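Local coordinates for 3-keto-5-aminohexanoate cleavage protein (Burkholderia xenovorans LB400, PDB 3E02) that probably cleaves 3-keto-5-aminohexanoate as a zinc-dependent member of the beta-keto acid cleavage enzyme family, at residues A[54-59]-A[65-70]; A[19-22]-A[26-29]; A[73-76]-A[82-85]; A[97-102]-A[160-165]; A[89-94]-A[141-146]. All blocks are in the same frame, centred on the assembly; numbering follows the deposited sequence. Where two conformers were deposited one is given.

How the interactions relate
All five contacts form one connected run beside the zinc site of His-50, His-52 and Glu-259. Interactions 1 and 2 join where Arg-54 NH2 bonds His-19 O at 3.0 Å. Phe-68 of interaction 1 touches Ile-85 of interaction 3 and Pro-101 of interaction 4, and Ile-85 packs on Pro-101 in turn. Interaction 5 meets interaction 4 through Arg-98 CD and Met-93 O, 3.6 Å apart. Interactions 1, 2 and 5 hold loops near the metal: the side chains of Arg-54 and Leu-91 each come to about 9 Å from the zinc ion, and that of His-19 to about 10 Å. Interactions 3 and 4 belong to the barrel body.

Interaction 1: residues A[54-59]-A[65-70]; sequences RDPLNG and PDLFMR. With EDO (1,2-ethanediol), chain I.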
loop_
_atom_site.group_PDB
_atom_site.type_symbol
_atom_site.label_atom_id
_atom_site.label_comp_id
_atom_site.label_asym_id
_atom_site.label_seq_id
_atom_site.Cartn_x
_atom_site.Cartn_y
_atom_site.Cartn_z
ATOM N N ARG A 54 27.318 29.251 5.038
ATOM C CA ARG A 54 27.479 29.365 6.472
ATOM C C ARG A 54 28.448 30.495 6.788
ATOM O O ARG A 54 29.356 30.786 5.997
ATOM C CB ARG A 54 28.044 28.065 7.052
ATOM C CG ARG A 54 27.105 26.887 7.009
ATOM C CD ARG A 54 27.763 25.636 7.566
ATOM N NE ARG A 54 26.836 24.502 7.536
ATOM C CZ ARG A 54 25.947 24.202 8.481
ATOM N NH1 ARG A 54 25.777 24.961 9.545
ATOM N NH2 ARG A 54 25.174 23.131 8.331
ATOM N N ASP A 55 28.260 31.097 7.959
ATOM C CA ASP A 55 29.179 32.108 8.478
ATOM C C ASP A 55 30.555 31.421 8.523
ATOM O O ASP A 55 30.676 30.366 9.174
ATOM C CB ASP A 55 28.732 32.541 9.875
ATOM C CG ASP A 55 29.645 33.576 10.494
ATOM O OD1 ASP A 55 30.841 33.297 10.708
ATOM O OD2 ASP A 55 29.141 34.662 10.818
ATOM N N PRO A 56 31.567 31.978 7.816
ATOM C CA PRO A 56 32.902 31.334 7.772
ATOM C C PRO A 56 33.641 31.141 9.109
ATOM O O PRO A 56 34.489 30.260 9.193
ATOM C CB PRO A 56 33.717 32.265 6.860
ATOM C CG PRO A 56 32.731 33.071 6.133
ATOM C CD PRO A 56 31.556 33.221 7.014
ATOM N N LEU A 57 33.309 31.935 10.124
ATOM C CA LEU A 57 33.968 31.859 11.431
ATOM C C LEU A 57 33.314 30.893 12.403
ATOM O O LEU A 57 34.017 30.201 13.121
ATOM C CB LEU A 57 34.047 33.240 12.062
ATOM C CG LEU A 57 34.914 34.255 11.303
ATOM C CD1 LEU A 57 34.875 35.570 12.025
ATOM C CD2 LEU A 57 36.358 33.799 11.141
ATOM N N ASN A 58 31.988 30.835 12.431
ATOM C CA ASN A 58 31.284 29.980 13.399
ATOM C C ASN A 58 30.289 28.976 12.823
ATOM O O ASN A 58 29.629 28.286 13.583
ATOM C CB ASN A 58 30.635 30.862 14.500
ATOM C CG ASN A 58 29.473 31.719 13.990
ATOM O OD1 ASN A 58 28.887 31.463 12.944
ATOM N ND2 ASN A 58 29.133 32.737 14.755
ATOM N N GLY A 59 30.174 28.897 11.499
ATOM C CA GLY A 59 29.263 27.961 10.859
ATOM C C GLY A 59 27.767 28.238 10.923
ATOM O O GLY A 59 26.991 27.404 10.445
ATOM N N PRO A 65 23.942 36.539 -0.103
ATOM C CA PRO A 65 24.424 36.253 -1.470
ATOM C C PRO A 65 25.938 36.438 -1.662
ATOM O O PRO A 65 26.523 35.744 -2.486
ATOM C CB PRO A 65 23.643 37.254 -2.337
ATOM C CG PRO A 65 22.465 37.620 -1.533
ATOM C CD PRO A 65 22.922 37.609 -0.123
ATOM N N ASP A 66 26.559 37.358 -0.913
ATOM C CA ASP A 66 28.015 37.571 -0.980
ATOM C C ASP A 66 28.821 36.320 -0.618
ATOM O O ASP A 66 29.884 36.101 -1.207
ATOM C CB ASP A 66 28.463 38.746 -0.086
ATOM C CG ASP A 66 27.909 40.105 -0.543
ATOM O OD1 ASP A 66 27.399 40.231 -1.685
ATOM O OD2 ASP A 66 28.001 41.061 0.261
ATOM N N LEU A 67 28.334 35.527 0.346
ATOM C CA LEU A 67 28.974 34.252 0.716
ATOM C C LEU A 67 28.827 33.241 -0.415
ATOM O O LEU A 67 29.784 32.530 -0.721
ATOM C CB LEU A 67 28.408 33.662 2.024
ATOM C CG LEU A 67 28.835 34.357 3.310
ATOM C CD1 LEU A 67 28.076 33.772 4.491
ATOM C CD2 LEU A 67 30.358 34.235 3.500
ATOM N N PHE A 68 27.637 33.179 -1.024
ATOM C CA PHE A 68 27.414 32.332 -2.207
ATOM C C PHE A 68 28.359 32.694 -3.358
ATOM O O PHE A 68 28.921 31.804 -3.996
ATOM C CB PHE A 68 25.956 32.365 -2.671
ATOM C CG PHE A 68 25.045 31.513 -1.852
ATOM C CD1 PHE A 68 24.463 31.999 -0.691
ATOM C CD2 PHE A 68 24.761 30.204 -2.247
ATOM C CE1 PHE A 68 23.599 31.195 0.078
ATOM C CE2 PHE A 68 23.908 29.397 -1.499
ATOM C CZ PHE A 68 23.325 29.892 -0.331
HETATM N N MSE A 69 28.589 33.994 -3.578
HETATM C CA MSE A 69 29.535 34.447 -4.618
HETATM C C MSE A 69 31.002 34.125 -4.331
HETATM O O MSE A 69 31.836 34.284 -5.226
HETATM C CB MSE A 69 29.332 35.930 -4.955
HETATM C CG MSE A 69 27.969 36.197 -5.564
HETATM SE SE MSE A 69 27.592 35.066 -7.137
HETATM C CE MSE A 69 25.701 35.172 -7.052
ATOM N N ARG A 70 31.311 33.680 -3.105
ATOM C CA ARG A 70 32.654 33.200 -2.746
ATOM C C ARG A 70 32.849 31.697 -3.027
ATOM O O ARG A 70 33.967 31.195 -2.876
ATOM C CB ARG A 70 32.998 33.565 -1.306
ATOM C CG ARG A 70 33.207 35.070 -1.125
ATOM C CD ARG A 70 33.130 35.532 0.325
ATOM N NE ARG A 70 34.086 34.857 1.201
ATOM C CZ ARG A 70 34.196 35.059 2.514
ATOM N NH1 ARG A 70 33.405 35.929 3.153
ATOM N NH2 ARG A 70 35.104 34.361 3.199
HETATM C C1 EDO I . 35.913 28.044 11.032
HETATM O O1 EDO I . 35.759 27.825 9.626
HETATM C C2 EDO I . 34.998 27.091 11.781
HETATM O O2 EDO I . 35.360 25.745 11.434
#
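The guanidinium of Arg-70 meets Pro-56 obliquely, with Arg-70 NH2 4.0 Å from Pro-56 CG. The Arg-70 chain bends at its third torsion (chi3 57°) and crosses the proline ring at about a right angle. The guanidinium of Arg-54 takes no part across the segments. At its edge, in the plane, lies Gly-59 O, bonded to Arg-54 NH1 at 2.9 Å. The other two nitrogens reach Thr-15 OG1 from NE and His-19 O from NH2. Three oxygens together fix where the group lies.

Leu-67 has the largest share of the buried surface. Its CD2 meets Pro-56 CG tip to tip at 3.7 Å. Its CD1 lies 3.6 Å from the backbone O of Arg-54. With CG anti to the carbonyl carbon (chi1 -74°), one methyl faces Pro-56 and the other the Arg-54 carbonyl. The arrangement belongs to a TIM-barrel enzyme: 54-59 follows strand 48-54, which carries the zinc ligands His-50 and His-52, and 65-70 includes the short helix 65-68. Asp-55 OD1 accepts from Leu-57 N at 2.9 Å, nearly along the C-O axis, which makes an Asx turn. The same oxygen accepts from Asn-58 N, above the carboxylate plane, and this completes an Asx motif. Pro-56 and Arg-70 both also rest on Pro-31 of helix 31-44. A 1,2-ethanediol, probably from the crystallisation liquor, donates from O1 to Pro-56 O at 2.8 Å.

Interaction 2: residues A[19-22]-A[26-29]; sequences HTPT and YLPI
Leu-27 sets one methyl on the backbone of 19-22 and the other, CD1, against His-19 CB at 4.0 Å. Leu-27 CD2 comes to 3.5 Å from Thr-20 C and 3.6 Å from Pro-21 N, so it sits on the peptide link between them. The side chain gets there with CG anti to the backbone N (chi1 -177°).

Pro-21 CD is 4.2 Å from Leu-27 CD2, a looser touch. Pro-21 CG is met by Ile-29 CD1 at 3.8 Å, the two side chains crossing at about a right angle. No hydrogen bond joins the segments; the contact is van der Waals, methyls against peptide link and proline ring. The polar groups bond elsewhere: His-19 ND1 pairs with Leu-258 O, and Thr-20 OG1 with Glu-136 OE1.

Both segments lie in the long loop between strand 10-13 and helix 31-44. This is a beta-alpha loop of a TIM barrel folded back on itself, and its His-19 side chain lies about 6 Å from that of the zinc ligand Glu-259.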
loop_
_atom_site.group_PDB
_atom_site.type_symbol
_atom_site.label_atom_id
_atom_site.label_comp_id
_atom_site.label_asym_id
_atom_site.label_seq_id
_atom_site.Cartn_x
_atom_site.Cartn_y
_atom_site.Cartn_z
ATOM N N HIS A 19 22.701 20.356 10.599
ATOM C CA HIS A 19 23.865 19.916 11.383
ATOM C C HIS A 19 24.656 21.146 11.788
ATOM O O HIS A 19 24.665 22.150 11.073
ATOM C CB HIS A 19 24.742 18.932 10.613
ATOM C CG HIS A 19 24.028 17.664 10.271
ATOM N ND1 HIS A 19 24.006 17.146 8.997
ATOM C CD2 HIS A 19 23.264 16.842 11.027
ATOM C CE1 HIS A 19 23.290 16.037 8.992
ATOM N NE2 HIS A 19 22.830 15.827 10.209
ATOM N N THR A 20 25.292 21.087 12.954
ATOM C CA THR A 20 26.048 22.216 13.492
ATOM C C THR A 20 27.515 21.788 13.684
ATOM O O THR A 20 27.788 20.585 13.704
ATOM C CB THR A 20 25.406 22.764 14.782
ATOM O OG1 THR A 20 25.574 21.824 15.843
ATOM C CG2 THR A 20 23.898 23.068 14.575
ATOM N N PRO A 21 28.462 22.759 13.767
ATOM C CA PRO A 21 29.906 22.431 13.878
ATOM C C PRO A 21 30.329 21.452 14.972
ATOM O O PRO A 21 31.251 20.648 14.761
ATOM C CB PRO A 21 30.547 23.795 14.114
ATOM C CG PRO A 21 29.626 24.735 13.360
ATOM C CD PRO A 21 28.264 24.226 13.688
ATOM N N THR A 22 29.673 21.533 16.124
ATOM C CA THR A 22 29.919 20.615 17.242
ATOM C C THR A 22 29.736 19.136 16.853
ATOM O O THR A 22 30.434 18.265 17.369
ATOM C CB THR A 22 28.971 20.925 18.436
ATOM O OG1 THR A 22 29.310 22.206 18.978
ATOM C CG2 THR A 22 29.063 19.832 19.556
ATOM N N TYR A 26 34.153 17.541 10.269
ATOM C CA TYR A 26 34.163 17.457 8.811
ATOM C C TYR A 26 32.992 18.207 8.147
ATOM O O TYR A 26 32.834 18.131 6.923
ATOM C CB TYR A 26 34.157 15.989 8.390
ATOM C CG TYR A 26 35.196 15.155 9.120
ATOM C CD1 TYR A 26 36.566 15.370 8.905
ATOM C CD2 TYR A 26 34.818 14.148 10.010
ATOM C CE1 TYR A 26 37.543 14.602 9.575
ATOM C CE2 TYR A 26 35.782 13.372 10.685
ATOM C CZ TYR A 26 37.140 13.608 10.463
ATOM O OH TYR A 26 38.085 12.849 11.121
ATOM N N LEU A 27 32.184 18.932 8.935
ATOM C CA LEU A 27 31.069 19.715 8.385
ATOM C C LEU A 27 31.680 20.864 7.571
ATOM O O LEU A 27 32.440 21.650 8.138
ATOM C CB LEU A 27 30.192 20.289 9.506
ATOM C CG LEU A 27 28.944 21.078 9.088
ATOM C CD1 LEU A 27 27.924 20.151 8.463
ATOM C CD2 LEU A 27 28.352 21.822 10.277
ATOM N N PRO A 28 31.395 20.956 6.250
ATOM C CA PRO A 28 31.955 22.082 5.477
ATOM C C PRO A 28 31.366 23.426 5.915
ATOM O O PRO A 28 30.148 23.575 5.946
ATOM C CB PRO A 28 31.562 21.746 4.032
ATOM C CG PRO A 28 31.254 20.288 4.063
ATOM C CD PRO A 28 30.605 20.078 5.366
ATOM N N ILE A 29 32.233 24.388 6.236
ATOM C CA ILE A 29 31.803 25.688 6.766
ATOM C C ILE A 29 32.185 26.856 5.875
ATOM O O ILE A 29 31.314 27.625 5.446
ATOM C CB ILE A 29 32.359 25.885 8.206
ATOM C CG1 ILE A 29 31.645 24.923 9.173
ATOM C CG2 ILE A 29 32.163 27.325 8.704
ATOM C CD1 ILE A 29 32.241 24.880 10.568
#

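Interaction 3: residues A[73-76]-A[82-85]; sequences PQLK and ILNI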
loop_
_atom_site.group_PDB
_atom_site.type_symbol
_atom_site.label_atom_id
_atom_site.label_comp_id
_atom_site.label_asym_id
_atom_site.label_seq_id
_atom_site.Cartn_x
_atom_site.Cartn_y
_atom_site.Cartn_z
ATOM N N PRO A 73 31.101 30.948 -8.390
ATOM C CA PRO A 73 32.028 31.059 -9.534
ATOM C C PRO A 73 33.155 30.015 -9.500
ATOM O O PRO A 73 33.506 29.454 -10.538
ATOM C CB PRO A 73 32.620 32.474 -9.396
ATOM C CG PRO A 73 31.808 33.177 -8.428
ATOM C CD PRO A 73 31.029 32.206 -7.623
ATOM N N GLN A 74 33.657 29.721 -8.301
ATOM C CA GLN A 74 34.758 28.775 -8.107
ATOM C C GLN A 74 34.316 27.362 -8.470
ATOM O O GLN A 74 35.054 26.637 -9.134
ATOM C CB GLN A 74 35.284 28.808 -6.664
ATOM C CG GLN A 74 35.934 30.131 -6.203
ATOM C CD GLN A 74 34.964 31.275 -5.934
ATOM O OE1 GLN A 74 33.748 31.102 -5.960
ATOM N NE2 GLN A 74 35.503 32.462 -5.697
ATOM N N LEU A 75 33.114 26.975 -8.042
ATOM C CA LEU A 75 32.558 25.662 -8.405
ATOM C C LEU A 75 32.327 25.561 -9.904
ATOM O O LEU A 75 32.687 24.552 -10.509
ATOM C CB LEU A 75 31.255 25.358 -7.642
ATOM C CG LEU A 75 31.432 24.942 -6.185
ATOM C CD1 LEU A 75 30.083 24.951 -5.444
ATOM C CD2 LEU A 75 32.094 23.563 -6.109
ATOM N N LYS A 76 31.760 26.617 -10.497
ATOM C CA LYS A 76 31.490 26.669 -11.934
ATOM C C LYS A 76 32.775 26.463 -12.766
ATOM O O LYS A 76 32.755 25.765 -13.782
ATOM C CB LYS A 76 30.822 27.996 -12.317
ATOM C CG LYS A 76 30.423 28.100 -13.789
ATOM C CD LYS A 76 29.900 29.464 -14.130
ATOM C CE LYS A 76 29.518 29.536 -15.590
ATOM N NZ LYS A 76 29.293 30.939 -16.028
ATOM N N ILE A 82 25.650 20.665 -11.900
ATOM C CA ILE A 82 24.551 21.632 -11.813
ATOM C C ILE A 82 24.564 22.190 -10.385
ATOM O O ILE A 82 24.605 21.422 -9.432
ATOM C CB ILE A 82 23.168 20.985 -12.042
ATOM C CG1 ILE A 82 23.066 20.361 -13.437
ATOM C CG2 ILE A 82 22.068 22.027 -11.845
ATOM C CD1 ILE A 82 21.794 19.557 -13.665
ATOM N N LEU A 83 24.540 23.511 -10.246
ATOM C CA LEU A 83 24.559 24.147 -8.928
ATOM C C LEU A 83 23.126 24.493 -8.550
ATOM O O LEU A 83 22.496 25.306 -9.198
ATOM C CB LEU A 83 25.506 25.342 -8.900
ATOM C CG LEU A 83 26.918 25.023 -9.418
ATOM C CD1 LEU A 83 27.858 26.230 -9.256
ATOM C CD2 LEU A 83 27.523 23.771 -8.764
ATOM N N ASN A 84 22.643 23.821 -7.504
ATOM C CA ASN A 84 21.291 23.923 -6.968
ATOM C C ASN A 84 21.394 24.783 -5.692
ATOM O O ASN A 84 22.112 24.403 -4.741
ATOM C CB ASN A 84 20.785 22.477 -6.758
ATOM C CG ASN A 84 19.506 22.346 -5.961
ATOM O OD1 ASN A 84 19.011 23.273 -5.335
ATOM N ND2 ASN A 84 18.975 21.131 -5.970
ATOM N N ILE A 85 20.686 25.922 -5.696
ATOM C CA ILE A 85 20.685 26.880 -4.584
ATOM C C ILE A 85 19.456 26.700 -3.687
ATOM O O ILE A 85 18.305 26.627 -4.171
ATOM C CB ILE A 85 20.721 28.362 -5.083
ATOM C CG1 ILE A 85 21.861 28.594 -6.091
ATOM C CG2 ILE A 85 20.843 29.341 -3.898
ATOM C CD1 ILE A 85 23.257 28.232 -5.584
#
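Leu-83 and Leu-75 make the tight part of this contact. Leu-83 CD1 meets Leu-75 CB at 3.9 Å. Leu-83 CD1 also lies 4.1 Å from Lys-76 N, so it rests against the helix backbone as well as the side chain. Leu-83 CG stands anti to the carbonyl carbon (chi1 -52°), and the branch extends from strand 82-85 toward helix 72-78. The core is apolar and buried. Leu-83 also packs on Leu-72 and Leu-49, and Leu-75 on Leu-51 and on Val-39 of helix 31-44.

Lys-76 forms the looser, partly exposed side. Its extended chain leads away from the strand, and Lys-76 CB stays 4.6 Å from Leu-83 CD1. The charged end instead makes a salt bridge from NZ to the C-terminal carboxylate of Phe-311.

The contact joins a helix to the strand that follows it. Strand 82-85 runs parallel to strand 48-54 in the sheet, and helix 72-78 lies in the connection between them. This is the beta-alpha-beta crossover of a TIM barrel.

Interaction 4: residues A[97-102]-A[160-165]; sequences ERLAPA and TELGAS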
loop_
_atom_site.group_PDB
_atom_site.type_symbol
_atom_site.label_atom_id
_atom_site.label_comp_id
_atom_site.label_asym_id
_atom_site.label_seq_id
_atom_site.Cartn_x
_atom_site.Cartn_y
_atom_site.Cartn_z
ATOM N N GLU A 97 15.050 36.994 2.984
ATOM C CA GLU A 97 16.395 36.452 3.186
ATOM C C GLU A 97 16.582 35.151 2.392
ATOM O O GLU A 97 17.588 34.951 1.734
ATOM C CB GLU A 97 16.648 36.090 4.642
ATOM C CG GLU A 97 16.692 37.196 5.652
ATOM C CD GLU A 97 16.793 36.604 7.051
ATOM O OE1 GLU A 97 17.839 35.973 7.339
ATOM O OE2 GLU A 97 15.831 36.747 7.842
ATOM N N ARG A 98 15.588 34.273 2.483
ATOM C CA ARG A 98 15.651 32.963 1.835
ATOM C C ARG A 98 15.767 32.978 0.309
ATOM O O ARG A 98 16.536 32.186 -0.238
ATOM C CB ARG A 98 14.471 32.110 2.274
ATOM C CG ARG A 98 14.579 31.661 3.735
ATOM C CD ARG A 98 13.255 31.106 4.184
ATOM N NE ARG A 98 12.888 29.967 3.339
ATOM C CZ ARG A 98 11.712 29.342 3.340
ATOM N NH1 ARG A 98 10.738 29.703 4.157
ATOM N NH2 ARG A 98 11.514 28.327 2.510
ATOM N N LEU A 99 15.050 33.885 -0.349
ATOM C CA LEU A 99 15.101 34.016 -1.821
ATOM C C LEU A 99 16.302 34.810 -2.361
ATOM O O LEU A 99 16.619 34.683 -3.542
ATOM C CB LEU A 99 13.796 34.628 -2.373
ATOM C CG LEU A 99 12.484 33.842 -2.199
ATOM C CD1 LEU A 99 11.292 34.663 -2.724
ATOM C CD2 LEU A 99 12.545 32.464 -2.876
ATOM N N ALA A 100 16.982 35.590 -1.513
ATOM C CA ALA A 100 18.102 36.450 -1.953
ATOM C C ALA A 100 19.201 35.770 -2.792
ATOM O O ALA A 100 19.522 36.285 -3.864
ATOM C CB ALA A 100 18.714 37.208 -0.771
ATOM N N PRO A 101 19.778 34.640 -2.324
ATOM C CA PRO A 101 20.819 33.966 -3.112
ATOM C C PRO A 101 20.383 33.526 -4.520
ATOM O O PRO A 101 21.066 33.847 -5.480
ATOM C CB PRO A 101 21.191 32.774 -2.236
ATOM C CG PRO A 101 20.872 33.204 -0.880
ATOM C CD PRO A 101 19.596 33.956 -1.028
ATOM N N ALA A 102 19.244 32.845 -4.629
ATOM C CA ALA A 102 18.700 32.410 -5.930
ATOM C C ALA A 102 18.384 33.598 -6.834
ATOM O O ALA A 102 18.610 33.512 -8.049
ATOM C CB ALA A 102 17.446 31.521 -5.750
ATOM N N THR A 160 7.036 32.237 -9.163
ATOM C CA THR A 160 6.931 33.356 -10.115
ATOM C C THR A 160 8.263 34.095 -10.293
ATOM O O THR A 160 8.737 34.244 -11.420
ATOM C CB THR A 160 5.824 34.360 -9.689
ATOM O OG1 THR A 160 4.590 33.658 -9.523
ATOM C CG2 THR A 160 5.629 35.452 -10.738
ATOM N N GLU A 161 8.863 34.523 -9.182
ATOM C CA GLU A 161 10.109 35.296 -9.209
ATOM C C GLU A 161 11.289 34.514 -9.766
ATOM O O GLU A 161 12.005 35.017 -10.634
ATOM C CB GLU A 161 10.469 35.821 -7.820
ATOM C CG GLU A 161 9.472 36.825 -7.283
ATOM C CD GLU A 161 9.838 37.386 -5.921
ATOM O OE1 GLU A 161 10.907 37.047 -5.376
ATOM O OE2 GLU A 161 9.041 38.189 -5.400
ATOM N N LEU A 162 11.484 33.288 -9.273
ATOM C CA LEU A 162 12.590 32.446 -9.734
ATOM C C LEU A 162 12.299 31.797 -11.085
ATOM O O LEU A 162 13.221 31.601 -11.869
ATOM C CB LEU A 162 12.991 31.425 -8.668
ATOM C CG LEU A 162 13.403 32.028 -7.318
ATOM C CD1 LEU A 162 13.775 30.896 -6.347
ATOM C CD2 LEU A 162 14.556 33.024 -7.440
ATOM N N GLY A 163 11.034 31.486 -11.376
ATOM C CA GLY A 163 10.649 30.942 -12.688
ATOM C C GLY A 163 10.971 31.894 -13.838
ATOM O O GLY A 163 11.375 31.447 -14.911
ATOM N N ALA A 164 10.809 33.200 -13.584
ATOM C CA ALA A 164 11.086 34.281 -14.544
ATOM C C ALA A 164 12.518 34.279 -15.098
ATOM O O ALA A 164 12.724 34.653 -16.248
ATOM C CB ALA A 164 10.780 35.655 -13.909
ATOM N N SER A 165 13.492 33.874 -14.282
ATOM C CA SER A 165 14.896 33.767 -14.720
ATOM C C SER A 165 15.242 32.389 -15.351
ATOM O O SER A 165 16.419 32.126 -15.611
ATOM C CB SER A 165 15.834 34.061 -13.539
ATOM O OG SER A 165 15.647 33.135 -12.483
#
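Within 97-102 and 160-165 the backbones come nearest at Ala-102 and Leu-162, whose CA atoms are 7.2 Å apart. Helix 95-105 is kinked at Pro-101, where the backbone N of 101 and 102 lacks a bond to the preceding turn.

Leu-162 carries the contact with both its methyls. Leu-162 CD2 lies 3.7 Å from Ala-102 CB, and Leu-162 CD1 is 3.8 Å from Ala-102 CB. The small alanine methyl therefore sits against both branches of the leucine. CD1 also meets Leu-99 CD2 at 4.0 Å, with the two leucine side chains crossing obliquely. Leu-162 has its CG anti to the carbonyl carbon (chi1 -58°), and its branch extends toward the neighbouring helix.

Glu-161 lies at the margin. Its OE1 is 3.6 Å from Leu-99 CD1, and the chains cross at about a right angle. This is a packing contact. The charge is met elsewhere: OE1 forms a salt bridge with Arg-103 NH1, and OE2 one with Arg-157 NE. The pair of arginines would help fix the rotation of the carboxylate. No hydrogen bond crosses between the two segments.

The two helices belong to the outer layer of the TIM barrel, around its parallel strands. Helix 95-105 follows strand 82-85 and precedes strand 109-113, while helix 152-163 precedes strand 168-173. On another side of helix 95-105, Ala-100 and Pro-101 pack on Pro-65 and Phe-68 of helix 65-68.

Interaction 5: residues A[89-94]-A[141-146]; sequences GGLGMS and AGTRDF. With EDO (1,2-ethanediol), chain K.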
loop_
_atom_site.group_PDB
_atom_site.type_symbol
_atom_site.label_atom_id
_atom_site.label_comp_id
_atom_site.label_asym_id
_atom_site.label_seq_id
_atom_site.Cartn_x
_atom_site.Cartn_y
_atom_site.Cartn_z
ATOM N N GLY A 89 17.351 27.600 3.228
ATOM C CA GLY A 89 18.371 28.274 4.009
ATOM C C GLY A 89 18.398 27.801 5.454
ATOM O O GLY A 89 18.183 26.607 5.740
ATOM N N GLY A 90 18.716 28.736 6.346
ATOM C CA GLY A 90 18.734 28.508 7.776
ATOM C C GLY A 90 17.354 28.618 8.406
ATOM O O GLY A 90 16.530 29.479 8.014
ATOM N N LEU A 91 17.108 27.768 9.406
ATOM C CA LEU A 91 15.826 27.756 10.111
ATOM C C LEU A 91 15.675 29.076 10.881
ATOM O O LEU A 91 16.599 29.480 11.597
ATOM C CB LEU A 91 15.719 26.546 11.055
ATOM C CG LEU A 91 15.899 25.144 10.456
ATOM C CD1 LEU A 91 15.632 24.078 11.521
ATOM C CD2 LEU A 91 15.006 24.902 9.246
ATOM N N GLY A 92 14.547 29.763 10.668
ATOM C CA GLY A 92 14.248 31.054 11.303
ATOM C C GLY A 92 14.360 32.277 10.394
ATOM O O GLY A 92 14.007 33.394 10.819
HETATM N N MSE A 93 14.847 32.090 9.162
HETATM C CA MSE A 93 14.998 33.199 8.197
HETATM C C MSE A 93 13.676 33.546 7.536
HETATM O O MSE A 93 12.823 32.679 7.366
HETATM C CB MSE A 93 15.999 32.838 7.101
HETATM C CG MSE A 93 17.390 32.635 7.626
HETATM SE SE MSE A 93 18.600 32.220 6.182
HETATM C CE MSE A 93 20.233 31.950 7.268
ATOM N N SER A 94 13.526 34.812 7.156
ATOM C CA SER A 94 12.331 35.294 6.465
ATOM C C SER A 94 12.407 34.876 4.995
ATOM O O SER A 94 13.473 34.479 4.522
ATOM C CB SER A 94 12.254 36.807 6.544
ATOM O OG SER A 94 13.399 37.388 5.937
ATOM N N ALA A 141 17.406 24.016 20.075
ATOM C CA ALA A 141 16.310 24.089 21.069
ATOM C C ALA A 141 15.105 24.880 20.551
ATOM O O ALA A 141 13.962 24.465 20.734
ATOM C CB ALA A 141 16.820 24.671 22.388
ATOM N N GLY A 142 15.376 25.980 19.856
ATOM C CA GLY A 142 14.350 26.824 19.261
ATOM C C GLY A 142 13.489 26.142 18.205
ATOM O O GLY A 142 12.394 26.630 17.910
ATOM N N THR A 143 13.949 25.008 17.654
ATOM C CA THR A 143 13.177 24.276 16.652
ATOM C C THR A 143 11.957 23.535 17.216
ATOM O O THR A 143 11.097 23.124 16.427
ATOM C CB THR A 143 14.027 23.402 15.730
ATOM O OG1 THR A 143 14.588 22.297 16.445
ATOM C CG2 THR A 143 15.113 24.253 15.031
ATOM N N ARG A 144 11.863 23.379 18.549
ATOM C CA ARG A 144 10.680 22.776 19.177
ATOM C C ARG A 144 9.441 23.620 18.880
ATOM O O ARG A 144 8.348 23.088 18.783
ATOM C CB ARG A 144 10.838 22.648 20.697
ATOM C CG ARG A 144 11.938 21.731 21.163
ATOM C CD ARG A 144 12.096 21.776 22.675
ATOM N NE ARG A 144 12.769 22.999 23.132
ATOM C CZ ARG A 144 12.774 23.452 24.387
ATOM N NH1 ARG A 144 12.175 22.786 25.383
ATOM N NH2 ARG A 144 13.410 24.594 24.657
ATOM N N ASP A 145 9.632 24.936 18.747
ATOM C CA ASP A 145 8.546 25.870 18.475
ATOM C C ASP A 145 8.692 26.508 17.088
ATOM O O ASP A 145 8.311 27.659 16.899
ATOM C CB ASP A 145 8.550 26.940 19.586
ATOM C CG ASP A 145 7.288 27.787 19.612
ATOM O OD1 ASP A 145 6.212 27.321 19.192
ATOM O OD2 ASP A 145 7.391 28.949 20.030
ATOM N N PHE A 146 9.184 25.746 16.108
ATOM C CA PHE A 146 9.473 26.252 14.773
ATOM C C PHE A 146 8.668 25.558 13.683
ATOM O O PHE A 146 8.477 24.344 13.734
ATOM C CB PHE A 146 10.954 26.061 14.477
ATOM C CG PHE A 146 11.375 26.479 13.091
ATOM C CD1 PHE A 146 11.408 27.821 12.731
ATOM C CD2 PHE A 146 11.753 25.528 12.146
ATOM C CE1 PHE A 146 11.797 28.203 11.438
ATOM C CE2 PHE A 146 12.144 25.905 10.866
ATOM C CZ PHE A 146 12.171 27.249 10.517
HETATM C C1 EDO K . 3.464 27.441 23.616
HETATM O O1 EDO K . 2.576 28.517 23.268
HETATM C C2 EDO K . 4.634 27.304 22.649
HETATM O O2 EDO K . 4.852 28.458 21.829
#
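Leu-91 packs on Phe-146 and Thr-143 in an apolar contact between two loop regions of the TIM barrel. Segment 89-94 lies between strand 82-85 and helix 95-105, and 141-146 covers the end of helix 136-142 and the turn after it.

Leu-91 CB sits over the Phe-146 ring as an off-centre CH-pi contact, 4.0 Å from the centroid and 30° off the normal. Its CD2 reaches Phe-146 CE2 at 3.4 Å. The other methyl, CD1, meets Thr-143 CG2 at 3.6 Å. Phe-146 has CG anti to the backbone N (chi1 177°), and its ring extends to the turn at 90-93. There Gly-92 N lies 3.3 Å from Phe-146 CE1. Gly-90 to Met-93 form a type II turn with Gly-92 at its third position, with positive phi (106°).

Thr-143 OG1 bonds Leu-140 O and Ile-121 N. Asp-145 faces the second subunit, where its OD1 bonds Thr-151 OG1 of that chain.

No hydrogen bond crosses between the two segments. Between the segments themselves the contact is van der Waals and CH-pi; a hydrogen bond from Leu-91 N to Tyr-139 OH of helix 136-142 ties the same loop to this helix.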